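Head completion protein gp6 (Enterobacteria phage HK97, PDB 3JVO) forms a thirteen-membered ring with an open central channel for viral DNA ejection, joining the portal protein to the head completion protein gp7 in the head-tail connector. Local coordinates at residues 56-62 / 91-95; 29-33 / 67-71. All coordinates share one frame; numbering follows the deposited sequence. Where two conformers were deposited one is given.

In the fold
Two helix contacts of this small, mainly helical subunit share helix 57-72. Interaction 1 sets its first turns, with Pro56 before them, against the end of helix 87-93; interaction 2 sets its last turns against helix 26-44. Their centres lie about 17 Å apart, on opposite sides of the chain's centre, and their nearest atoms about 5 Å apart. Along the sequence the segments alternate, 29-33, 56-62, 67-71 and then 91-95, so the two contacts interlock the chain instead of dividing it into consecutive halves. Both also touch the same neighbouring subunit, so both lie close to the interfaces of the thirteen-membered ring.

Interaction 1 of 2, residues 56-62 / 91-95; sequences PAAVKGA and MMFIH
Pro56 sets the CB-CG edge of its ring over one face of the His95 imidazole, and this pairing opens a seam that ends two turns further along helix 57-72. Pro56 CB stands 3.5 Å from the centroid of the His95 ring, only 20° off its normal, a CH-pi contact displaced toward the rim of the imidazole. Ala58 CB meets the same ring differently, coming to its edge in the ring plane, while CG2 of Val59 approaches obliquely and packs on His95 CB at 3.6 Å. The imidazole reaches this place because its CG lies opposite the carbonyl carbon (chi1 -76°).

Two further side chains reach Ala58. Ile94 brings the end of its chain, CD1, to 3.6 Å from Ala58 CB, and the selenomethionine Met91 passes its SE 4.0 Å from that methyl. Bent at chi2 (-79°), Met91 then swings CE over the bare backbone of Gly61. One turn beyond Ala58, Ala62 CB touches both CB of Met91 and CG of Met92, the latter at 3.6 Å.

Trp49 packs against Pro56, Val59 and His95 within the chain, and Asp38 OD2 of a second subunit takes a hydrogen bond from Ala58 N. Small residues at the start of helix 57-72 receive larger side chains from helix 87-93 and the turn after it, a close packing beside a subunit interface of the connector ring.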
loop_
_atom_site.group_PDB
_atom_site.type_symbol
_atom_site.label_atom_id
_atom_site.label_comp_id
_atom_site.label_asym_id
_atom_site.label_seq_id
_atom_site.Cartn_x
_atom_site.Cartn_y
_atom_site.Cartn_z
ATOM N N PRO G 56 37.699 21.020 -19.975
ATOM C CA PRO G 56 36.939 20.230 -20.938
ATOM C C PRO G 56 35.441 20.528 -20.941
ATOM O O PRO G 56 34.867 20.925 -19.913
ATOM C CB PRO G 56 37.157 18.788 -20.465
ATOM C CG PRO G 56 38.347 18.830 -19.579
ATOM C CD PRO G 56 38.308 20.176 -18.932
ATOM N N ALA G 57 34.817 20.283 -22.089
ATOM C CA ALA G 57 33.394 20.476 -22.254
ATOM C C ALA G 57 32.563 19.676 -21.232
ATOM O O ALA G 57 31.601 20.208 -20.693
ATOM C CB ALA G 57 32.975 20.154 -23.688
ATOM N N ALA G 58 32.926 18.418 -20.948
ATOM C CA ALA G 58 32.117 17.620 -20.009
ATOM C C ALA G 58 32.135 18.264 -18.614
ATOM O O ALA G 58 31.114 18.258 -17.905
ATOM C CB ALA G 58 32.600 16.166 -19.944
ATOM N N VAL G 59 33.293 18.800 -18.218
ATOM C CA VAL G 59 33.413 19.476 -16.922
ATOM C C VAL G 59 32.575 20.763 -16.938
ATOM O O VAL G 59 31.893 21.085 -15.969
ATOM C CB VAL G 59 34.915 19.710 -16.525
ATOM C CG1 VAL G 59 35.060 20.513 -15.233
ATOM C CG2 VAL G 59 35.629 18.365 -16.374
ATOM N N LYS G 60 32.573 21.482 -18.050
ATOM C CA LYS G 60 31.705 22.632 -18.155
ATOM C C LYS G 60 30.224 22.222 -17.939
ATOM O O LYS G 60 29.473 22.893 -17.230
ATOM C CB LYS G 60 31.942 23.338 -19.483
ATOM C CG LYS G 60 33.253 24.147 -19.511
ATOM C CD LYS G 60 33.637 24.636 -20.909
ATOM C CE LYS G 60 32.564 25.541 -21.517
ATOM N NZ LYS G 60 33.013 26.215 -22.815
ATOM N N GLY G 61 29.833 21.088 -18.519
ATOM C CA GLY G 61 28.509 20.520 -18.322
ATOM C C GLY G 61 28.190 20.254 -16.866
ATOM O O GLY G 61 27.088 20.582 -16.410
ATOM N N ALA G 62 29.135 19.663 -16.135
ATOM C CA ALA G 62 28.940 19.449 -14.700
ATOM C C ALA G 62 28.788 20.753 -13.893
ATOM O O ALA G 62 27.945 20.839 -13.005
ATOM C CB ALA G 62 30.067 18.557 -14.099
HETATM N N MSE G 91 29.729 13.244 -15.743
HETATM C CA MSE G 91 30.468 14.251 -16.504
HETATM C C MSE G 91 31.842 14.516 -15.880
HETATM O O MSE G 91 32.809 14.711 -16.589
HETATM C CB MSE G 91 29.701 15.575 -16.549
HETATM C CG MSE G 91 28.386 15.553 -17.324
HETATM SE SE MSE G 91 28.740 15.662 -19.215
HETATM C CE MSE G 91 27.190 16.730 -19.525
HETATM N N MSE G 92 31.910 14.531 -14.551
HETATM C CA MSE G 92 33.164 14.813 -13.824
HETATM C C MSE G 92 34.122 13.612 -13.777
HETATM O O MSE G 92 35.343 13.771 -13.828
HETATM C CB MSE G 92 32.844 15.258 -12.397
HETATM C CG MSE G 92 32.575 16.743 -12.204
HETATM SE SE MSE G 92 32.224 17.101 -10.309
HETATM C CE MSE G 92 30.470 16.343 -10.037
ATOM N N PHE G 93 33.560 12.412 -13.679
ATOM C CA PHE G 93 34.336 11.190 -13.438
ATOM C C PHE G 93 35.329 10.945 -14.565
ATOM O O PHE G 93 36.466 10.559 -14.326
ATOM C CB PHE G 93 33.376 10.001 -13.263
ATOM C CG PHE G 93 34.056 8.653 -13.154
ATOM C CD1 PHE G 93 34.418 8.134 -11.910
ATOM C CD2 PHE G 93 34.297 7.880 -14.296
ATOM C CE1 PHE G 93 35.032 6.877 -11.816
ATOM C CE2 PHE G 93 34.908 6.635 -14.207
ATOM C CZ PHE G 93 35.276 6.134 -12.968
ATOM N N ILE G 94 34.886 11.200 -15.793
ATOM C CA ILE G 94 35.701 10.957 -16.988
ATOM C C ILE G 94 36.855 11.971 -17.153
ATOM O O ILE G 94 37.695 11.824 -18.039
ATOM C CB ILE G 94 34.821 10.827 -18.267
ATOM C CG1 ILE G 94 33.803 11.954 -18.353
ATOM C CG2 ILE G 94 34.080 9.504 -18.280
ATOM C CD1 ILE G 94 34.147 12.989 -19.343
ATOM N N HIS G 95 36.899 12.978 -16.279
ATOM C CA HIS G 95 38.013 13.939 -16.241
ATOM C C HIS G 95 38.663 14.045 -14.858
ATOM O O HIS G 95 39.357 15.020 -14.536
ATOM C CB HIS G 95 37.571 15.307 -16.760
ATOM C CG HIS G 95 37.446 15.366 -18.249
ATOM N ND1 HIS G 95 36.235 15.523 -18.890
ATOM C CD2 HIS G 95 38.379 15.265 -19.224
ATOM C CE1 HIS G 95 36.429 15.528 -20.196
ATOM N NE2 HIS G 95 37.722 15.371 -20.425
#

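Interaction 2 of 2, residues 29-33 / 67-71; sequences ITLYA and FADMF
Tyr32 leans from helix 26-44 across three residues of helix 57-72, and each part of its side chain has a different neighbour. It starts at Tyr32 CB, which rests 3.6 Å from Phe67 CD1. CG lies opposite the carbonyl carbon (chi1 -68°), which carries the ring past Phe67 toward the following turn. There Met70 CB lies over one ring face, 4.2 Å from the centroid, in a CH-pi contact, and comes to 3.8 Å from Tyr32 CD1 on that flank of the ring. On the other flank, Tyr32 CE2 lies 3.7 Å from Phe71 CA and also touches the Phe71 ring obliquely. Further out, Tyr32 CZ passes 3.8 Å from Met70 O, so helix backbone as well as side chains underlies the aromatic ring. The tip leaves the protomer: Tyr32 OH is hydrogen-bonded to Gln17 OE1 of a third subunit.

Phe67 packs beside the stem of Tyr32. Its ring turns an edge to helix 26-44, with Phe67 CE1 3.5 Å from Ile29 O in the ring plane, although that carbonyl already accepts the backbone bond from Ala33 N. Phe67 CE1 also meets Ile29 CG2 at 3.6 Å. Around this pair, Phe14 joins Phe67, and Phe20 makes an edge-to-face contact with Phe71, whose ring also has a cation-pi partner in Arg74.

The short helical segments cross at 134°, nearer antiparallel than parallel, with axes 9.1 Å apart. Aromatic and aliphatic side chains packed between two crossing helices form part of the hydrophobic core of this helical subunit; helix 11-17 helps to enclose it, while Tyr32 extends it to the ring interface.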
loop_
_atom_site.group_PDB
_atom_site.type_symbol
_atom_site.label_atom_id
_atom_site.label_comp_id
_atom_site.label_asym_id
_atom_site.label_seq_id
_atom_site.Cartn_x
_atom_site.Cartn_y
_atom_site.Cartn_z
ATOM N N ILE G 29 24.168 35.123 -8.403
ATOM C CA ILE G 29 24.413 34.152 -9.488
ATOM C C ILE G 29 25.912 33.870 -9.677
ATOM O O ILE G 29 26.339 32.703 -9.802
ATOM C CB ILE G 29 23.741 34.608 -10.811
ATOM C CG1 ILE G 29 22.214 34.479 -10.668
ATOM C CG2 ILE G 29 24.289 33.802 -11.995
ATOM C CD1 ILE G 29 21.432 35.183 -11.772
ATOM N N THR G 30 26.704 34.942 -9.669
ATOM C CA THR G 30 28.169 34.832 -9.728
ATOM C C THR G 30 28.736 33.988 -8.583
ATOM O O THR G 30 29.660 33.178 -8.805
ATOM C CB THR G 30 28.852 36.222 -9.788
ATOM O OG1 THR G 30 28.400 36.911 -10.967
ATOM C CG2 THR G 30 30.384 36.103 -9.828
ATOM N N LEU G 31 28.175 34.147 -7.378
ATOM C CA LEU G 31 28.617 33.364 -6.222
ATOM C C LEU G 31 28.318 31.866 -6.418
ATOM O O LEU G 31 29.161 30.998 -6.120
ATOM C CB LEU G 31 27.990 33.912 -4.928
ATOM C CG LEU G 31 28.390 33.272 -3.592
ATOM C CD1 LEU G 31 27.907 34.070 -2.341
ATOM C CD2 LEU G 31 27.879 31.792 -3.504
ATOM N N TYR G 32 27.138 31.557 -6.945
ATOM C CA TYR G 32 26.774 30.173 -7.223
ATOM C C TYR G 32 27.706 29.567 -8.283
ATOM O O TYR G 32 28.119 28.417 -8.173
ATOM C CB TYR G 32 25.336 30.069 -7.744
ATOM C CG TYR G 32 24.218 30.407 -6.758
ATOM C CD1 TYR G 32 24.369 30.224 -5.389
ATOM C CD2 TYR G 32 22.999 30.905 -7.227
ATOM C CE1 TYR G 32 23.322 30.532 -4.489
ATOM C CE2 TYR G 32 21.950 31.226 -6.345
ATOM C CZ TYR G 32 22.107 31.028 -4.994
ATOM O OH TYR G 32 21.054 31.341 -4.138
ATOM N N ALA G 33 28.007 30.348 -9.307
ATOM C CA ALA G 33 28.883 29.922 -10.401
ATOM C C ALA G 33 30.274 29.625 -9.860
ATOM O O ALA G 33 30.873 28.613 -10.214
ATOM C CB ALA G 33 28.944 30.984 -11.479
ATOM N N PHE G 67 25.729 24.393 -10.583
ATOM C CA PHE G 67 25.306 25.799 -10.469
ATOM C C PHE G 67 23.775 25.908 -10.426
ATOM O O PHE G 67 23.207 26.585 -9.559
ATOM C CB PHE G 67 25.873 26.632 -11.642
ATOM C CG PHE G 67 25.074 27.892 -11.932
ATOM C CD1 PHE G 67 25.325 29.068 -11.238
ATOM C CD2 PHE G 67 24.041 27.877 -12.865
ATOM C CE1 PHE G 67 24.548 30.212 -11.484
ATOM C CE2 PHE G 67 23.275 29.024 -13.131
ATOM C CZ PHE G 67 23.533 30.185 -12.447
ATOM N N ALA G 68 23.099 25.259 -11.371
ATOM C CA ALA G 68 21.642 25.359 -11.410
ATOM C C ALA G 68 21.032 24.723 -10.145
ATOM O O ALA G 68 20.042 25.200 -9.630
ATOM C CB ALA G 68 21.081 24.717 -12.703
ATOM N N ASP G 69 21.638 23.657 -9.623
ATOM C CA ASP G 69 21.116 23.080 -8.380
ATOM C C ASP G 69 21.138 24.104 -7.226
ATOM O O ASP G 69 20.136 24.276 -6.535
ATOM C CB ASP G 69 21.861 21.809 -7.998
ATOM C CG ASP G 69 21.288 21.161 -6.773
ATOM O OD1 ASP G 69 20.098 20.737 -6.799
ATOM O OD2 ASP G 69 22.024 21.101 -5.761
HETATM N N MSE G 70 22.256 24.806 -7.045
HETATM C CA MSE G 70 22.363 25.912 -6.068
HETATM C C MSE G 70 21.304 26.991 -6.254
HETATM O O MSE G 70 20.750 27.527 -5.298
HETATM C CB MSE G 70 23.733 26.592 -6.161
HETATM C CG MSE G 70 24.898 25.706 -5.788
HETATM SE SE MSE G 70 24.745 25.093 -3.947
HETATM C CE MSE G 70 24.800 26.818 -2.996
ATOM N N PHE G 71 21.060 27.344 -7.505
ATOM C CA PHE G 71 20.084 28.361 -7.793
ATOM C C PHE G 71 18.644 27.948 -7.443
ATOM O O PHE G 71 17.868 28.746 -6.929
ATOM C CB PHE G 71 20.166 28.818 -9.243
ATOM C CG PHE G 71 19.196 29.918 -9.552
ATOM C CD1 PHE G 71 19.531 31.239 -9.279
ATOM C CD2 PHE G 71 17.937 29.633 -10.058
ATOM C CE1 PHE G 71 18.603 32.292 -9.529
ATOM C CE2 PHE G 71 17.004 30.679 -10.328
ATOM C CZ PHE G 71 17.353 32.002 -10.060
#